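Local structure of importin subunit beta-1 (Saccharomyces cerevisiae, 5OWU) at residues L43-L48 with N94-N99; N67-K72 with I119-D124; M391-I396 with A432-R437; H466-T471 with N512-R517; D723-C728 with D756-I761. The protein imports proteins into the nucleus by associating with importin alpha, which recognises the classical nuclear localization signal of the cargo. All coordinates share one frame; numbering follows the deposited sequence.

Contact 1. Residues L43-L48 with N94-N99; sequences LSSQVL and NQIKTN
The amide nitrogen of Asn99 is shared between two oxygens of the facing helix, so that ND2 is held, in the conformer described, between Ser45 and Gln46. The contact joins the first helices of HEAT 2 and HEAT 3, 37-48 and 90-104, which lie side by side in the solenoid with their local axes 23° apart. ND2 lies 2.7 Å from Gln46 OE1, and the two amide planes stand nearly perpendicular. OE1 is in the plane of the Asn99 amide, but ND2 sits well above the carbonyl plane of Gln46. Because Gln46 is modelled in two conformers, this bond is less certain than the next. The second bond of ND2, to Ser45 OG at 3.0 Å, is nearly straight and also lies close to the Asn99 plane. Ser45 carries OG between its backbone nitrogen and carbonyl carbon (chi1 87°), where the hydroxyl can accept from Asn99 while bonding to Gly42 O one turn back. Asn99 thus ties a buried serine and a more exposed glutamine to one group. Beside these bonds Ser45 CB rests 3.9 Å from the CG2 methyl of Ile96.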
# COMPACT_ATOMS: atom_id res chain seq x y z
N LEU A 43 10.55 -27.51 -28.47
CA LEU A 43 11.99 -27.50 -28.31
C LEU A 43 12.38 -27.06 -26.90
O LEU A 43 13.31 -27.62 -26.31
CB LEU A 43 12.64 -26.58 -29.34
CG LEU A 43 12.72 -27.09 -30.78
CD1 LEU A 43 13.10 -25.96 -31.72
CD2 LEU A 43 13.72 -28.23 -30.89
N SER A 44 11.70 -26.04 -26.36
CA SER A 44 11.95 -25.63 -24.98
C SER A 44 11.79 -26.81 -24.04
O SER A 44 12.65 -27.07 -23.18
CB SER A 44 10.99 -24.50 -24.59
OG SER A 44 11.24 -23.32 -25.34
N SER A 45 10.69 -27.56 -24.20
CA SER A 45 10.47 -28.71 -23.34
C SER A 45 11.53 -29.79 -23.55
O SER A 45 11.88 -30.49 -22.59
CB SER A 45 9.07 -29.27 -23.57
OG SER A 45 9.04 -30.20 -24.64
N GLN A 46 12.07 -29.92 -24.77
CA GLN A 46 13.09 -30.94 -25.00
C GLN A 46 14.42 -30.53 -24.37
O GLN A 46 15.14 -31.38 -23.84
CB GLN A 46 13.26 -31.20 -26.50
CG GLN A 46 12.13 -32.02 -27.15
CD GLN A 46 12.04 -33.47 -26.66
OE1 GLN A 46 10.94 -34.05 -26.64
NE2 GLN A 46 13.17 -34.08 -26.31
N VAL A 47 14.76 -29.24 -24.40
CA VAL A 47 16.00 -28.80 -23.77
C VAL A 47 15.89 -28.94 -22.26
O VAL A 47 16.86 -29.34 -21.59
CB VAL A 47 16.34 -27.36 -24.19
CG1 VAL A 47 17.53 -26.82 -23.40
CG2 VAL A 47 16.63 -27.31 -25.69
N LEU A 48 14.72 -28.65 -21.69
CA LEU A 48 14.53 -28.84 -20.25
C LEU A 48 15.05 -30.20 -19.79
O LEU A 48 15.67 -30.30 -18.73
CB LEU A 48 13.06 -28.68 -19.89
CG LEU A 48 12.66 -28.95 -18.44
CD1 LEU A 48 13.48 -28.14 -17.45
CD2 LEU A 48 11.18 -28.66 -18.27
N ASN A 94 0.94 -32.97 -25.71
CA ASN A 94 1.24 -34.19 -24.97
C ASN A 94 2.74 -34.36 -24.76
O ASN A 94 3.18 -34.77 -23.68
CB ASN A 94 0.66 -35.40 -25.70
CG ASN A 94 -0.86 -35.43 -25.66
OD1 ASN A 94 -1.48 -34.69 -24.91
ND2 ASN A 94 -1.45 -36.30 -26.47
N GLN A 95 3.54 -34.07 -25.79
CA GLN A 95 4.99 -34.22 -25.62
C GLN A 95 5.54 -33.21 -24.62
O GLN A 95 6.41 -33.55 -23.80
CB GLN A 95 5.71 -34.08 -26.96
CG GLN A 95 5.96 -35.42 -27.66
CD GLN A 95 7.05 -36.24 -26.98
OE1 GLN A 95 6.91 -36.63 -25.82
NE2 GLN A 95 8.13 -36.50 -27.70
N ILE A 96 5.05 -31.97 -24.66
CA ILE A 96 5.54 -30.95 -23.73
C ILE A 96 5.20 -31.33 -22.29
O ILE A 96 6.04 -31.24 -21.39
CB ILE A 96 4.96 -29.57 -24.09
CG1 ILE A 96 5.47 -29.13 -25.47
CG2 ILE A 96 5.31 -28.54 -23.03
CD1 ILE A 96 4.75 -27.94 -26.05
N LYS A 97 3.95 -31.75 -22.06
CA LYS A 97 3.53 -32.15 -20.72
C LYS A 97 4.34 -33.34 -20.23
O LYS A 97 4.80 -33.35 -19.08
CB LYS A 97 2.05 -32.49 -20.71
CG LYS A 97 1.11 -31.35 -21.03
CD LYS A 97 -0.32 -31.83 -20.85
CE LYS A 97 -1.29 -31.17 -21.77
NZ LYS A 97 -2.65 -31.77 -21.60
N THR A 98 4.53 -34.34 -21.09
CA THR A 98 5.35 -35.50 -20.70
C THR A 98 6.77 -35.08 -20.33
O THR A 98 7.33 -35.57 -19.35
CB THR A 98 5.37 -36.52 -21.84
OG1 THR A 98 4.03 -36.93 -22.14
CG2 THR A 98 6.19 -37.75 -21.45
N ASN A 99 7.37 -34.18 -21.12
CA ASN A 99 8.74 -33.76 -20.83
C ASN A 99 8.81 -32.97 -19.53
O ASN A 99 9.74 -33.16 -18.73
CB ASN A 99 9.29 -32.92 -21.99
CG ASN A 99 9.58 -33.75 -23.23
OD1 ASN A 99 9.63 -34.98 -23.16
ND2 ASN A 99 9.80 -33.09 -24.35

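Contact 2. Residues N67-K72 with I119-D124; sequences NELVSK and IAAIAD
Ala121 is the first residue of helix 109-126 in this segment to meet the loop 67-72, and its single methyl takes contacts from two consecutive loop residues. Its CB lies 3.7 Å from Val70 CG1 and 4.0 Å from Val70 CG2, so both branches of the valine bear on it. The same methyl is 3.9 Å from Leu69 CB. Neighbours in an extended chain would point to opposite sides. Here Leu69 keeps a nearly helical psi of -29° before Val70 becomes extended, and both side chains project toward the helix. The small alanine lets the loop come close, with the CA atoms of Val70 and Ala121 5.8 Å apart.

Ile122 follows, and its CB leads away from the loop. Its CG1, anti to the carbonyl carbon (chi1 -65°), nevertheless meets the CD1 branch of Leu69 at 3.7 Å, the two side chains crossing at a slant. Asp124, a little further on, adds a marginal touch, its CB lying 4.5 Å from Val70 CG1. The contact across the two segments is therefore made by aliphatic carbons alone.

In the fold, the loop links helix 55-67 to helix 74-87 and rests on the second helix of HEAT 3. Trp84 of helix 74-87 packs against both Leu69 and Ile122, while Ile122 also reaches Ile96 of helix 90-104. Farther along, Asp124 leans on Met162 and Ser165 of helix 149-165, so that helix 109-126 lies between the loop and the following repeat.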
# COMPACT_ATOMS: atom_id res chain seq x y z
N ASN A 67 6.91 -18.16 -19.10
CA ASN A 67 6.57 -16.76 -19.26
C ASN A 67 5.85 -16.48 -20.57
O ASN A 67 5.35 -15.37 -20.75
CB ASN A 67 7.83 -15.90 -19.17
CG ASN A 67 8.35 -15.78 -17.75
OD1 ASN A 67 7.58 -15.89 -16.78
ND2 ASN A 67 9.65 -15.56 -17.61
N GLU A 68 5.78 -17.45 -21.49
CA GLU A 68 4.89 -17.32 -22.64
C GLU A 68 3.53 -17.99 -22.41
O GLU A 68 2.73 -18.08 -23.35
CB GLU A 68 5.55 -17.92 -23.89
CG GLU A 68 6.82 -17.22 -24.31
CD GLU A 68 6.60 -15.75 -24.65
OE1 GLU A 68 5.54 -15.43 -25.20
OE2 GLU A 68 7.49 -14.93 -24.36
N LEU A 69 3.25 -18.45 -21.20
CA LEU A 69 2.03 -19.17 -20.90
C LEU A 69 1.18 -18.52 -19.82
O LEU A 69 -0.04 -18.67 -19.84
CB LEU A 69 2.36 -20.62 -20.48
CG LEU A 69 2.91 -21.53 -21.57
CD1 LEU A 69 3.32 -22.88 -21.00
CD2 LEU A 69 1.90 -21.72 -22.69
N VAL A 70 1.80 -17.80 -18.88
CA VAL A 70 1.07 -17.07 -17.85
C VAL A 70 1.66 -15.68 -17.76
O VAL A 70 2.81 -15.43 -18.12
CB VAL A 70 1.13 -17.78 -16.48
CG1 VAL A 70 0.32 -19.06 -16.51
CG2 VAL A 70 2.58 -18.05 -16.08
N SER A 71 0.83 -14.75 -17.28
CA SER A 71 1.22 -13.36 -17.12
C SER A 71 0.47 -12.78 -15.93
O SER A 71 -0.53 -13.34 -15.48
CB SER A 71 0.93 -12.55 -18.39
OG SER A 71 1.20 -11.18 -18.19
N LYS A 72 0.96 -11.65 -15.43
CA LYS A 72 0.19 -10.89 -14.46
C LYS A 72 -0.96 -10.17 -15.16
O LYS A 72 -2.11 -10.22 -14.69
CB LYS A 72 1.08 -9.90 -13.73
CG LYS A 72 1.93 -10.52 -12.62
CD LYS A 72 2.56 -9.47 -11.72
CE LYS A 72 1.53 -8.79 -10.82
NZ LYS A 72 2.13 -7.73 -9.97
N ILE A 119 4.81 -26.75 -15.33
CA ILE A 119 3.61 -27.55 -15.11
C ILE A 119 2.49 -26.68 -14.57
O ILE A 119 1.35 -26.76 -15.03
CB ILE A 119 3.91 -28.73 -14.16
CG1 ILE A 119 4.79 -29.76 -14.88
CG2 ILE A 119 2.62 -29.37 -13.66
CD1 ILE A 119 5.44 -30.76 -13.94
N ALA A 120 2.81 -25.81 -13.61
CA ALA A 120 1.80 -24.93 -13.04
C ALA A 120 1.17 -24.05 -14.11
O ALA A 120 -0.05 -23.85 -14.12
CB ALA A 120 2.41 -24.06 -11.93
N ALA A 121 1.98 -23.48 -15.01
CA ALA A 121 1.44 -22.61 -16.05
C ALA A 121 0.50 -23.36 -16.99
O ALA A 121 -0.61 -22.90 -17.31
CB ALA A 121 2.59 -21.98 -16.84
N ILE A 122 0.93 -24.54 -17.45
CA ILE A 122 0.09 -25.32 -18.35
C ILE A 122 -1.20 -25.71 -17.64
O ILE A 122 -2.30 -25.58 -18.19
CB ILE A 122 0.85 -26.55 -18.86
CG1 ILE A 122 2.04 -26.12 -19.73
CG2 ILE A 122 -0.08 -27.47 -19.67
CD1 ILE A 122 3.07 -27.21 -19.94
N ALA A 123 -1.09 -26.19 -16.40
CA ALA A 123 -2.27 -26.57 -15.63
C ALA A 123 -3.23 -25.40 -15.47
O ALA A 123 -4.44 -25.56 -15.58
CB ALA A 123 -1.87 -27.10 -14.25
N ASP A 124 -2.69 -24.21 -15.19
CA ASP A 124 -3.53 -23.04 -15.05
C ASP A 124 -4.30 -22.76 -16.33
O ASP A 124 -5.40 -22.20 -16.28
CB ASP A 124 -2.70 -21.82 -14.67
CG ASP A 124 -2.36 -21.79 -13.18
OD1 ASP A 124 -2.97 -22.56 -12.42
OD2 ASP A 124 -1.49 -21.00 -12.77

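Contact 3. Residues M391-I396 with A432-R437; sequences MAFGSI and AWCIGR
Gly394 and Cys434 bring their CA atoms to 4.5 Å of each other where helices 391-395 and 432-437 run nearly parallel, their axes 16° apart. The glycine leaves room for the rim of the Trp433 indole, since a CB at this position would clash with CZ3. Trp433 CH2 instead packs 3.7 Å from Gly394 C, and CZ3 has Met391 O near the ring plane, at the edge. Met391 bends at chi2 (61°), which brings SD back to lie 3.7 Å from CZ3 in an oblique Met-aromatic contact. On the opposite side of the indole plane, Arg437 CG rests over the ring toward its rim.

These are the second helices of HEAT 9 and HEAT 10, the set that lines the inner surface of the importin-beta superhelix. The row continues with Trp475 of helix 467-484, whose ring meets that of Trp433 with the planes almost parallel.

The polar bond of the contact falls at the C-terminal end of helix 383-395. Arg437 NE donates to Gly394 O over 2.9 Å, nearly straight and in the guanidinium plane, though above the plane of the carbonyl; NH2 adds a weak bond to the same oxygen. The positive charge there would probably suit the negative end of the helix dipole. An alanine in place of Arg437 would probably leave Gly394 O without these donors and take away the cover that CG gives one face of Trp433. Deeper in, Cys434 SG sits 3.5 Å from Gly394 N and at the edge of the Phe393 ring.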
# COMPACT_ATOMS: atom_id res chain seq x y z
N MET A 391 5.60 2.04 26.52
CA MET A 391 5.12 1.45 25.27
C MET A 391 3.66 1.02 25.39
O MET A 391 2.84 1.28 24.50
CB MET A 391 6.00 0.25 24.88
CG MET A 391 5.58 -0.43 23.58
SD MET A 391 5.67 0.67 22.14
CE MET A 391 4.70 -0.27 20.97
N ALA A 392 3.31 0.36 26.50
CA ALA A 392 1.94 -0.09 26.70
C ALA A 392 0.99 1.09 26.84
O ALA A 392 -0.09 1.14 26.21
CB ALA A 392 1.87 -1.01 27.93
N PHE A 393 1.38 2.09 27.64
CA PHE A 393 0.50 3.23 27.84
C PHE A 393 0.23 3.93 26.51
O PHE A 393 -0.92 4.20 26.16
CB PHE A 393 1.09 4.21 28.84
CG PHE A 393 0.11 5.24 29.30
CD1 PHE A 393 -0.05 6.41 28.60
CD2 PHE A 393 -0.67 5.02 30.42
CE1 PHE A 393 -0.97 7.36 29.01
CE2 PHE A 393 -1.58 5.96 30.84
CZ PHE A 393 -1.74 7.13 30.13
N GLY A 394 1.29 4.22 25.75
CA GLY A 394 1.10 4.84 24.46
C GLY A 394 0.27 3.97 23.53
O GLY A 394 -0.51 4.49 22.72
N SER A 395 0.41 2.65 23.65
CA SER A 395 -0.33 1.73 22.79
C SER A 395 -1.82 1.66 23.09
O SER A 395 -2.55 1.09 22.27
CB SER A 395 0.27 0.33 22.88
OG SER A 395 1.53 0.26 22.23
N ILE A 396 -2.29 2.18 24.23
CA ILE A 396 -3.74 2.19 24.47
C ILE A 396 -4.36 3.58 24.30
O ILE A 396 -5.49 3.80 24.72
CB ILE A 396 -4.10 1.59 25.84
CG1 ILE A 396 -3.47 2.38 26.99
CG2 ILE A 396 -3.69 0.12 25.90
CD1 ILE A 396 -4.09 2.08 28.35
N ALA A 432 9.14 9.71 24.56
CA ALA A 432 8.82 10.76 23.60
C ALA A 432 7.71 10.31 22.66
O ALA A 432 6.76 11.06 22.39
CB ALA A 432 10.07 11.16 22.81
N TRP A 433 7.84 9.09 22.13
CA TRP A 433 6.76 8.54 21.31
C TRP A 433 5.43 8.53 22.07
O TRP A 433 4.39 8.90 21.53
CB TRP A 433 7.13 7.13 20.86
CG TRP A 433 6.03 6.37 20.19
CD1 TRP A 433 5.67 6.44 18.87
CD2 TRP A 433 5.15 5.41 20.79
NE1 TRP A 433 4.63 5.58 18.62
CE2 TRP A 433 4.29 4.94 19.78
CE3 TRP A 433 5.01 4.90 22.09
CZ2 TRP A 433 3.30 3.99 20.02
CZ3 TRP A 433 4.03 3.96 22.33
CH2 TRP A 433 3.19 3.51 21.30
N CYS A 434 5.46 8.09 23.33
CA CYS A 434 4.23 8.00 24.11
C CYS A 434 3.58 9.36 24.27
O CYS A 434 2.35 9.49 24.21
CB CYS A 434 4.55 7.40 25.48
SG CYS A 434 3.12 7.16 26.52
N ILE A 435 4.39 10.41 24.46
CA ILE A 435 3.84 11.75 24.55
C ILE A 435 3.19 12.13 23.23
O ILE A 435 2.12 12.76 23.21
CB ILE A 435 4.94 12.75 24.97
CG1 ILE A 435 5.41 12.40 26.39
CG2 ILE A 435 4.43 14.18 24.93
CD1 ILE A 435 6.64 13.14 26.84
N GLY A 436 3.82 11.75 22.12
CA GLY A 436 3.20 11.97 20.82
C GLY A 436 1.87 11.25 20.66
O GLY A 436 0.95 11.78 20.04
N ARG A 437 1.76 10.03 21.19
CA ARG A 437 0.50 9.28 21.13
C ARG A 437 -0.59 9.96 21.95
O ARG A 437 -1.75 10.08 21.50
CB ARG A 437 0.74 7.85 21.65
CG ARG A 437 1.69 7.04 20.77
CD ARG A 437 0.96 6.47 19.56
NE ARG A 437 -0.06 5.53 20.00
CZ ARG A 437 -0.93 4.91 19.20
NH1 ARG A 437 -0.90 5.13 17.89
NH2 ARG A 437 -1.82 4.08 19.72

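Contact 4. Residues H466-T471 with N512-R517; sequences HPKVAT and NEFNAR
Phe514 presents one ring face to Lys468 and part of its rim to Pro467. Lys468 CG lies over that face, 3.8 Å from the centroid in a CH-pi contact, and CE follows the ring to CE1. The lysine's NZ goes on to a salt bridge with Asp343. Pro467 CG approaches in the ring plane, 3.9 Å from CD2. His466 comes at a slant, its plane turned 37° from that of Phe514, with CE1 touching CE2 at 3.7 Å. The group closes the N-terminal end of helix 467-484, the second helix of HEAT 11, against the start of helix 516-530, its counterpart in HEAT 12. Beyond the ring, Ala516 CB fits against Pro467 CB and Ala470 CB. Thr471 OG1, beside its backbone nitrogen (chi1 -66°), lies 2.7 Å from Phe514 O and 3.1 Å from Pro467 O, and its one proton could serve either carbonyl. A water donates to Ala516 O and, weakly, to Ala470 O, linking the two backbones. His466 is the N-cap of its helix, with ND1 accepting from Lys468 N at 3.0 Å. That bond implies an ND1 without a proton, and so probably a neutral imidazole protonated at NE2.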
# COMPACT_ATOMS: atom_id res chain seq x y z
N HIS A 466 19.80 12.76 22.40
CA HIS A 466 20.22 11.81 21.38
C HIS A 466 19.28 11.90 20.18
O HIS A 466 18.06 12.06 20.36
CB HIS A 466 20.21 10.40 21.97
CG HIS A 466 20.80 9.36 21.07
ND1 HIS A 466 20.12 8.83 20.00
CD2 HIS A 466 22.00 8.74 21.11
CE1 HIS A 466 20.88 7.93 19.40
NE2 HIS A 466 22.03 7.85 20.06
N PRO A 467 19.79 11.78 18.95
CA PRO A 467 18.91 11.94 17.78
C PRO A 467 17.68 11.04 17.79
O PRO A 467 16.64 11.45 17.26
CB PRO A 467 19.84 11.61 16.60
CG PRO A 467 21.06 10.97 17.21
CD PRO A 467 21.19 11.55 18.56
N LYS A 468 17.76 9.84 18.37
CA LYS A 468 16.58 8.97 18.44
C LYS A 468 15.46 9.61 19.24
O LYS A 468 14.28 9.50 18.86
CB LYS A 468 16.96 7.62 19.04
CG LYS A 468 17.78 6.77 18.13
CD LYS A 468 18.06 5.41 18.73
CE LYS A 468 17.77 4.31 17.73
NZ LYS A 468 18.50 3.07 18.04
N VAL A 469 15.80 10.26 20.35
CA VAL A 469 14.81 11.01 21.13
C VAL A 469 14.31 12.21 20.33
O VAL A 469 13.10 12.46 20.24
CB VAL A 469 15.42 11.43 22.48
CG1 VAL A 469 14.40 12.20 23.33
CG2 VAL A 469 15.93 10.21 23.24
N ALA A 470 15.24 12.97 19.73
CA ALA A 470 14.87 14.19 19.01
C ALA A 470 13.89 13.91 17.88
O ALA A 470 12.97 14.70 17.64
CB ALA A 470 16.14 14.86 18.46
N THR A 471 14.06 12.79 17.18
CA THR A 471 13.15 12.46 16.08
C THR A 471 11.73 12.28 16.60
O THR A 471 10.76 12.83 16.04
CB THR A 471 13.65 11.19 15.38
OG1 THR A 471 14.90 11.49 14.74
CG2 THR A 471 12.66 10.68 14.34
N ASN A 512 22.27 13.95 10.00
CA ASN A 512 20.89 13.49 10.04
C ASN A 512 20.80 12.09 10.63
O ASN A 512 19.99 11.26 10.21
CB ASN A 512 20.27 13.50 8.64
CG ASN A 512 18.79 13.13 8.66
OD1 ASN A 512 18.05 13.52 9.56
ND2 ASN A 512 18.36 12.37 7.66
N GLU A 513 21.64 11.80 11.63
CA GLU A 513 21.59 10.49 12.24
C GLU A 513 20.20 10.22 12.82
O GLU A 513 19.53 11.12 13.35
CB GLU A 513 22.67 10.36 13.32
CG GLU A 513 22.98 8.92 13.67
CD GLU A 513 24.26 8.76 14.45
OE1 GLU A 513 25.34 8.69 13.83
OE2 GLU A 513 24.19 8.71 15.70
N PHE A 514 19.74 8.99 12.62
CA PHE A 514 18.42 8.54 13.08
C PHE A 514 17.32 9.51 12.67
O PHE A 514 16.29 9.61 13.33
CB PHE A 514 18.44 8.29 14.58
CG PHE A 514 19.38 7.20 14.98
CD1 PHE A 514 19.13 5.89 14.59
CD2 PHE A 514 20.53 7.47 15.69
CE1 PHE A 514 20.01 4.87 14.93
CE2 PHE A 514 21.41 6.46 16.02
CZ PHE A 514 21.15 5.16 15.64
N ASN A 515 17.55 10.20 11.56
CA ASN A 515 16.56 11.05 10.91
C ASN A 515 16.15 12.25 11.76
O ASN A 515 15.12 12.88 11.48
CB ASN A 515 15.32 10.24 10.51
CG ASN A 515 14.74 10.69 9.20
OD1 ASN A 515 15.46 10.87 8.21
ND2 ASN A 515 13.42 10.91 9.17
N ALA A 516 16.97 12.62 12.75
CA ALA A 516 16.58 13.72 13.64
C ALA A 516 16.52 15.06 12.91
O ALA A 516 15.68 15.90 13.23
CB ALA A 516 17.55 13.80 14.82
N ARG A 517 17.40 15.29 11.93
CA ARG A 517 17.39 16.59 11.25
C ARG A 517 16.22 16.69 10.27
O ARG A 517 15.47 17.67 10.29
CB ARG A 517 18.74 16.80 10.55
CG ARG A 517 18.87 18.14 9.84
CD ARG A 517 20.30 18.36 9.35
NE ARG A 517 20.69 17.42 8.31
CZ ARG A 517 21.95 17.22 7.92
NH1 ARG A 517 22.94 17.88 8.49
NH2 ARG A 517 22.22 16.35 6.95
O HOH W 1 14.10 16.31 15.41

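Contact 5. Residues D723-C728 with D756-I761; sequences DIMALC and DAYVGI
Two sulfurs, Met725 SD and Cys728 SG, approach the ring of Tyr758, both obliquely and both 4.8 Å from its centroid. The methionine is the nearer to the rim, with SD 3.6 Å from CE1; its bend at chi2 (-64°) turns SD toward the tyrosine. These sulfur-aromatic contacts lie between the two helices of HEAT 17, 718-732 and 741-764, which form an antiparallel helical hairpin with local axes 150° apart.

Apolar contacts lie beside these. Met725 CE and Ile761 CG2 meet tip to tip at 4.0 Å, while Ile724 CG2 touches Ile761 CD1. Cys728 SG packs on the methyl of Ala757 at 3.7 Å, and Cys728 CB lies 3.6 Å from Tyr758 CE1.

The polar group is the tyrosine hydroxyl, which passes 3.4 Å from Cys728 CB and bonds to Gln732 OE1 on the first helix. A phenylalanine in place of Tyr758 would probably leave Gln732 OE1 without this partner and open a small gap beside Cys728. With wide axis spacing, 11.1 Å, bridged by long and sulfur-bearing side chains, the pairing probably rests mainly on van der Waals packing, and the tyrosine bond to Gln732 supplies a directional link between the helices.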
# COMPACT_ATOMS: atom_id res chain seq x y z
N ASP A 723 -10.04 15.73 -28.82
CA ASP A 723 -8.90 14.86 -28.53
C ASP A 723 -8.84 14.54 -27.04
O ASP A 723 -8.73 13.37 -26.65
CB ASP A 723 -7.60 15.51 -28.99
CG ASP A 723 -7.46 15.53 -30.49
OD1 ASP A 723 -8.12 14.71 -31.17
OD2 ASP A 723 -6.70 16.38 -30.99
N ILE A 724 -8.97 15.57 -26.20
CA ILE A 724 -8.86 15.34 -24.76
C ILE A 724 -9.96 14.41 -24.29
O ILE A 724 -9.71 13.48 -23.51
CB ILE A 724 -8.88 16.69 -24.01
CG1 ILE A 724 -7.66 17.55 -24.37
CG2 ILE A 724 -8.99 16.49 -22.50
CD1 ILE A 724 -6.35 16.82 -24.60
N MET A 725 -11.18 14.61 -24.80
CA MET A 725 -12.26 13.74 -24.36
C MET A 725 -11.95 12.30 -24.74
O MET A 725 -12.16 11.38 -23.94
CB MET A 725 -13.59 14.19 -24.95
CG MET A 725 -14.19 15.40 -24.25
SD MET A 725 -14.63 15.06 -22.53
CE MET A 725 -15.70 16.43 -22.13
N ALA A 726 -11.38 12.09 -25.93
CA ALA A 726 -11.00 10.74 -26.31
C ALA A 726 -10.11 10.14 -25.23
O ALA A 726 -10.42 9.08 -24.67
CB ALA A 726 -10.30 10.75 -27.67
N LEU A 727 -9.06 10.88 -24.86
CA LEU A 727 -8.15 10.39 -23.83
C LEU A 727 -8.92 10.05 -22.57
O LEU A 727 -8.79 8.94 -22.03
CB LEU A 727 -7.08 11.44 -23.55
CG LEU A 727 -6.05 11.66 -24.66
CD1 LEU A 727 -5.13 12.82 -24.30
CD2 LEU A 727 -5.24 10.39 -24.93
N CYS A 728 -9.78 10.96 -22.13
CA CYS A 728 -10.49 10.72 -20.88
C CYS A 728 -11.31 9.44 -20.99
O CYS A 728 -11.23 8.56 -20.12
CB CYS A 728 -11.37 11.92 -20.52
SG CYS A 728 -10.42 13.36 -19.97
N ASP A 756 -10.83 15.25 -12.27
CA ASP A 756 -10.23 16.59 -12.38
C ASP A 756 -10.46 17.17 -13.78
O ASP A 756 -10.88 18.33 -13.93
CB ASP A 756 -8.72 16.53 -12.11
CG ASP A 756 -8.38 16.33 -10.64
OD1 ASP A 756 -9.24 16.59 -9.78
OD2 ASP A 756 -7.23 15.93 -10.36
N ALA A 757 -10.16 16.37 -14.80
CA ALA A 757 -10.29 16.85 -16.18
C ALA A 757 -11.70 17.33 -16.46
O ALA A 757 -11.90 18.43 -17.00
CB ALA A 757 -9.89 15.75 -17.15
N TYR A 758 -12.71 16.53 -16.09
CA TYR A 758 -14.09 16.88 -16.39
C TYR A 758 -14.53 18.11 -15.61
O TYR A 758 -15.30 18.93 -16.12
CB TYR A 758 -15.03 15.70 -16.11
CG TYR A 758 -14.91 14.53 -17.08
CD1 TYR A 758 -14.41 14.71 -18.37
CD2 TYR A 758 -15.31 13.26 -16.71
CE1 TYR A 758 -14.30 13.65 -19.24
CE2 TYR A 758 -15.21 12.19 -17.58
CZ TYR A 758 -14.71 12.39 -18.84
OH TYR A 758 -14.60 11.34 -19.72
N VAL A 759 -14.08 18.23 -14.35
CA VAL A 759 -14.43 19.42 -13.57
C VAL A 759 -13.89 20.67 -14.26
O VAL A 759 -14.61 21.66 -14.45
CB VAL A 759 -13.88 19.29 -12.14
CG1 VAL A 759 -13.95 20.63 -11.38
CG2 VAL A 759 -14.65 18.24 -11.39
N GLY A 760 -12.62 20.64 -14.65
CA GLY A 760 -12.03 21.79 -15.29
C GLY A 760 -12.69 22.11 -16.62
O GLY A 760 -12.87 23.28 -16.96
N ILE A 761 -13.05 21.08 -17.38
CA ILE A 761 -13.65 21.29 -18.70
C ILE A 761 -15.04 21.89 -18.55
O ILE A 761 -15.40 22.85 -19.24
CB ILE A 761 -13.68 19.97 -19.48
CG1 ILE A 761 -12.28 19.66 -20.00
CG2 ILE A 761 -14.67 20.02 -20.64
CD1 ILE A 761 -12.11 18.24 -20.54

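Contacts 1, 2 and 5 are buried, whereas contacts 3 and 4 are partly so. Contacts 1 and 2 share a neighbourhood: their helices 90-104 and 109-126 follow each other within HEAT 3, and Ile96 CG2 meets Ile122 CD1 at 4.0 Å. Contacts 3 and 4 also touch, Ala432 CB packing near Val469 O, and continue one row of second helices. Contacts 1, 3 and 4 join successive repeats and include polar bonds: side-chain amide in contact 1, arginine to a helix end in contact 3, hydroxyl and water in contact 4. Contact 5 lies inside one repeat and, like the loop-to-helix contact 2, has no polar bond between its own segments.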